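Local coordinates for putative peptidyl-arginine deiminase family protein (Campylobacter jejuni subsp. jejuni serotype O:2, PDB 6B10) that probably hydrolyses agmatine to N-carbamoylputrescine, as an agmatine deiminase of polyamine biosynthesis, at residues Q19-L24 and E131-E136. Sequence-based numbering, arbitrary orientation. Where two conformers were deposited one is given.
Sequences QEYLML and EKFKEE
Tyr21 and Met23 both leave their strand with CG beside the backbone N and anti to the carbonyl carbon (chi1 -72° for Tyr21), which brings the phenol ring and the sulfur up to the residues that close helix 120-133. From the helix, Phe133 turns its ring to meet them edge first. Its CE1 lies 4.0 Å from Tyr21 CE2, and its CZ lies 4.0 Å from Met23 SD. The sulfur thus makes a Met-aromatic contact at the rim of the ring, 5.3 Å from SD to the Phe133 ring centroid and 82° off the ring normal. Lys132 comes to meet Tyr21 from the opposite direction on a nearly extended chain that bends only at its last torsion (chi4 72°), placing CE 3.6 Å from Tyr21 OH. The lysine methylene packs against the phenol end, while one carboxylate oxygen beyond the two segments bridges the polar groups: Glu77 OE1 is hydrogen-bonded to Tyr21 OH and forms a salt bridge with Lys132 NZ. Arg328 makes a cation-pi contact with Phe133 and pairs through its backbone with Glu20 and Tyr21 in a classic beta bulge. This is structural helix-on-sheet packing, consistent with the propeller-like α/β fold of guanidino-group-modifying enzymes. It sets the C-terminal end of helix 120-133 against strand 19-25, which runs between parallel strand 56-61, whose Leu58 touches Tyr21 and Lys132, and antiparallel strand 326-329, while Leu128, earlier in the helix, lies against Met23 and Phe133.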
ATOM      1  N   GLN A  19      -3.703   6.717  12.457  1.00 25.53           N
ATOM      2  CA  GLN A  19      -3.713   5.268  12.495  1.00 25.74           C
ATOM      3  C   GLN A  19      -3.420   4.723  13.888  1.00 26.54           C
ATOM      4  O   GLN A  19      -2.845   5.412  14.732  1.00 25.38           O
ATOM      5  CB  GLN A  19      -2.663   4.722  11.517  1.00 25.79           C
ATOM      6  CG  GLN A  19      -2.908   5.072  10.054  1.00 24.93           C
ATOM      7  CD  GLN A  19      -1.676   4.837   9.190  1.00 25.09           C
ATOM      8  OE1 GLN A  19      -0.967   3.839   9.360  1.00 24.12           O
ATOM      9  NE2 GLN A  19      -1.409   5.759   8.263  1.00 23.91           N
ATOM     10  N   GLU A  20      -3.834   3.475  14.101  1.00 27.32           N
ATOM     11  CA  GLU A  20      -3.569   2.768  15.348  0.50 28.11           C
ATOM     12  C   GLU A  20      -2.408   1.790  15.151  1.00 28.41           C
ATOM     13  O   GLU A  20      -1.517   1.707  15.991  1.00 28.91           O
ATOM     14  CB  GLU A  20      -4.828   2.032  15.823  0.50 28.70           C
ATOM     15  CG  GLU A  20      -4.779   1.575  17.275  0.50 29.00           C
ATOM     16  CD  GLU A  20      -4.949   2.716  18.261  0.50 28.93           C
ATOM     17  OE1 GLU A  20      -5.987   3.402  18.207  0.50 29.55           O
ATOM     18  OE2 GLU A  20      -4.050   2.913  19.103  0.50 29.00           O
ATOM     19  N   TYR A  21      -2.413   1.064  14.033  1.00 28.42           N
ATOM     20  CA  TYR A  21      -1.357   0.099  13.727  1.00 28.41           C
ATOM     21  C   TYR A  21      -0.884   0.184  12.284  1.00 28.03           C
ATOM     22  O   TYR A  21      -1.665   0.504  11.385  1.00 27.48           O
ATOM     23  CB  TYR A  21      -1.874  -1.326  13.909  1.00 29.71           C
ATOM     24  CG  TYR A  21      -2.099  -1.782  15.336  1.00 31.46           C
ATOM     25  CD1 TYR A  21      -1.053  -2.287  16.100  1.00 31.89           C
ATOM     26  CD2 TYR A  21      -3.370  -1.752  15.904  1.00 33.11           C
ATOM     27  CE1 TYR A  21      -1.260  -2.733  17.391  1.00 33.07           C
ATOM     28  CE2 TYR A  21      -3.587  -2.189  17.201  1.00 33.50           C
ATOM     29  CZ  TYR A  21      -2.532  -2.680  17.936  1.00 34.08           C
ATOM     30  OH  TYR A  21      -2.749  -3.119  19.222  1.00 36.75           O
ATOM     31  N   LEU A  22       0.396  -0.122  12.072  1.00 27.16           N
ATOM     32  CA  LEU A  22       0.855  -0.646  10.792  1.00 27.67           C
ATOM     33  C   LEU A  22       1.059  -2.154  10.966  1.00 28.39           C
ATOM     34  O   LEU A  22       1.711  -2.610  11.910  1.00 27.34           O
ATOM     35  CB  LEU A  22       2.151   0.021  10.321  1.00 27.22           C
ATOM     36  CG  LEU A  22       2.494  -0.209   8.839  1.00 27.12           C
ATOM     37  CD1 LEU A  22       1.543   0.543   7.923  1.00 27.20           C
ATOM     38  CD2 LEU A  22       3.923   0.200   8.520  1.00 26.96           C
ATOM     39  N   MET A  23       0.499  -2.921  10.046  1.00 29.07           N
ATOM     40  CA  MET A  23       0.505  -4.364  10.156  1.00 30.07           C
ATOM     41  C   MET A  23       1.363  -4.976   9.060  1.00 30.17           C
ATOM     42  O   MET A  23       1.285  -4.573   7.902  1.00 29.55           O
ATOM     43  CB  MET A  23      -0.921  -4.877  10.071  1.00 30.96           C
ATOM     44  CG  MET A  23      -1.844  -4.217  11.086  1.00 32.19           C
ATOM     45  SD  MET A  23      -3.519  -4.867  11.073  1.00 34.54           S
ATOM     46  CE  MET A  23      -4.007  -4.572   9.378  1.00 35.06           C
ATOM     47  N   LEU A  24       2.193  -5.942   9.442  1.00 31.00           N
ATOM     48  CA  LEU A  24       3.072  -6.641   8.514  1.00 32.65           C
ATOM     49  C   LEU A  24       3.051  -8.149   8.765  1.00 35.25           C
ATOM     50  O   LEU A  24       2.803  -8.608   9.884  1.00 34.65           O
ATOM     51  CB  LEU A  24       4.510  -6.126   8.650  1.00 32.49           C
ATOM     52  CG  LEU A  24       4.714  -4.607   8.546  1.00 32.54           C
ATOM     53  CD1 LEU A  24       4.757  -3.962   9.920  1.00 32.80           C
ATOM     54  CD2 LEU A  24       5.984  -4.261   7.774  1.00 33.06           C
ATOM     55  N   GLU A 131      -9.776 -12.924  17.090  1.00 42.40           N
ATOM     56  CA  GLU A 131      -8.961 -13.134  18.289  1.00 41.48           C
ATOM     57  C   GLU A 131      -8.401 -11.851  18.890  1.00 43.08           C
ATOM     58  O   GLU A 131      -8.590 -11.594  20.078  1.00 44.25           O
ATOM     59  CB  GLU A 131      -7.806 -14.081  17.983  1.00 40.31           C
ATOM     60  CG  GLU A 131      -8.232 -15.425  17.418  1.00 38.73           C
ATOM     61  CD  GLU A 131      -7.047 -16.278  17.026  1.00 38.27           C
ATOM     62  OE1 GLU A 131      -5.958 -16.065  17.598  1.00 38.11           O
ATOM     63  OE2 GLU A 131      -7.202 -17.156  16.149  1.00 37.22           O
ATOM     64  N   LYS A 132      -7.702 -11.047  18.089  1.00 43.93           N
ATOM     65  CA  LYS A 132      -7.061  -9.846  18.631  1.00 43.23           C
ATOM     66  C   LYS A 132      -8.016  -8.658  18.764  1.00 43.28           C
ATOM     67  O   LYS A 132      -8.263  -8.188  19.874  1.00 45.40           O
ATOM     68  CB  LYS A 132      -5.833  -9.443  17.819  1.00 42.49           C
ATOM     69  CG  LYS A 132      -5.020  -8.365  18.518  1.00 42.11           C
ATOM     70  CD  LYS A 132      -3.865  -7.865  17.679  1.00 42.44           C
ATOM     71  CE  LYS A 132      -3.265  -6.603  18.284  1.00 43.60           C
ATOM     72  NZ  LYS A 132      -2.490  -6.850  19.533  1.00 43.77           N
ATOM     73  N   PHE A 133      -8.539  -8.168  17.643  1.00 43.12           N
ATOM     74  CA  PHE A 133      -9.388  -6.972  17.660  1.00 43.75           C
ATOM     75  C   PHE A 133     -10.787  -7.253  18.215  1.00 45.14           C
ATOM     76  O   PHE A 133     -11.430  -6.342  18.742  1.00 44.45           O
ATOM     77  CB  PHE A 133      -9.508  -6.350  16.262  1.00 43.22           C
ATOM     78  CG  PHE A 133      -8.184  -6.033  15.613  1.00 42.42           C
ATOM     79  CD1 PHE A 133      -7.202  -5.330  16.300  1.00 40.89           C
ATOM     80  CD2 PHE A 133      -7.930  -6.422  14.302  1.00 41.97           C
ATOM     81  CE1 PHE A 133      -5.991  -5.036  15.704  1.00 40.29           C
ATOM     82  CE2 PHE A 133      -6.718  -6.125  13.699  1.00 41.89           C
ATOM     83  CZ  PHE A 133      -5.747  -5.434  14.401  1.00 41.00           C
ATOM     84  N   LYS A 134     -11.247  -8.502  18.098  1.00 46.41           N
ATOM     85  CA  LYS A 134     -12.578  -8.912  18.574  1.00 48.33           C
ATOM     86  C   LYS A 134     -13.644  -8.001  17.978  1.00 48.56           C
ATOM     87  O   LYS A 134     -14.337  -7.260  18.680  1.00 48.96           O
ATOM     88  CB  LYS A 134     -12.633  -8.926  20.105  1.00 49.99           C
ATOM     89  CG  LYS A 134     -11.727  -9.984  20.716  1.00 51.93           C
ATOM     90  CD  LYS A 134     -11.527  -9.771  22.206  1.00 53.61           C
ATOM     91  CE  LYS A 134     -10.423 -10.669  22.742  1.00 54.63           C
ATOM     92  NZ  LYS A 134     -10.098 -10.350  24.160  1.00 55.44           N
ATOM     93  N   GLU A 135     -13.757  -8.084  16.660  1.00 49.58           N
ATOM     94  CA  GLU A 135     -14.465  -7.099  15.870  1.00 50.29           C
ATOM     95  C   GLU A 135     -15.121  -7.802  14.691  1.00 50.95           C
ATOM     96  O   GLU A 135     -14.630  -8.835  14.233  1.00 49.64           O
ATOM     97  CB  GLU A 135     -13.455  -6.051  15.388  1.00 51.57           C
ATOM     98  CG  GLU A 135     -14.040  -4.837  14.685  1.00 52.38           C
ATOM     99  CD  GLU A 135     -12.966  -3.858  14.227  1.00 53.31           C
ATOM    100  OE1 GLU A 135     -12.024  -3.586  15.008  1.00 52.88           O
ATOM    101  OE2 GLU A 135     -13.070  -3.352  13.090  1.00 51.02           O
ATOM    102  N   GLU A 136     -16.231  -7.249  14.207  1.00 53.48           N
ATOM    103  CA  GLU A 136     -16.916  -7.805  13.037  1.00 56.53           C
ATOM    104  C   GLU A 136     -16.083  -7.507  11.794  1.00 54.61           C
ATOM    105  O   GLU A 136     -15.523  -6.422  11.664  1.00 57.95           O
ATOM    106  CB  GLU A 136     -18.326  -7.219  12.877  1.00 59.62           C
ATOM    107  CG  GLU A 136     -19.240  -7.358  14.098  1.00 62.87           C
ATOM    108  CD  GLU A 136     -20.104  -8.610  14.084  1.00 64.99           C
ATOM    109  OE1 GLU A 136     -19.651  -9.661  13.577  1.00 68.74           O
ATOM    110  OE2 GLU A 136     -21.243  -8.540  14.596  1.00 66.04           O
TER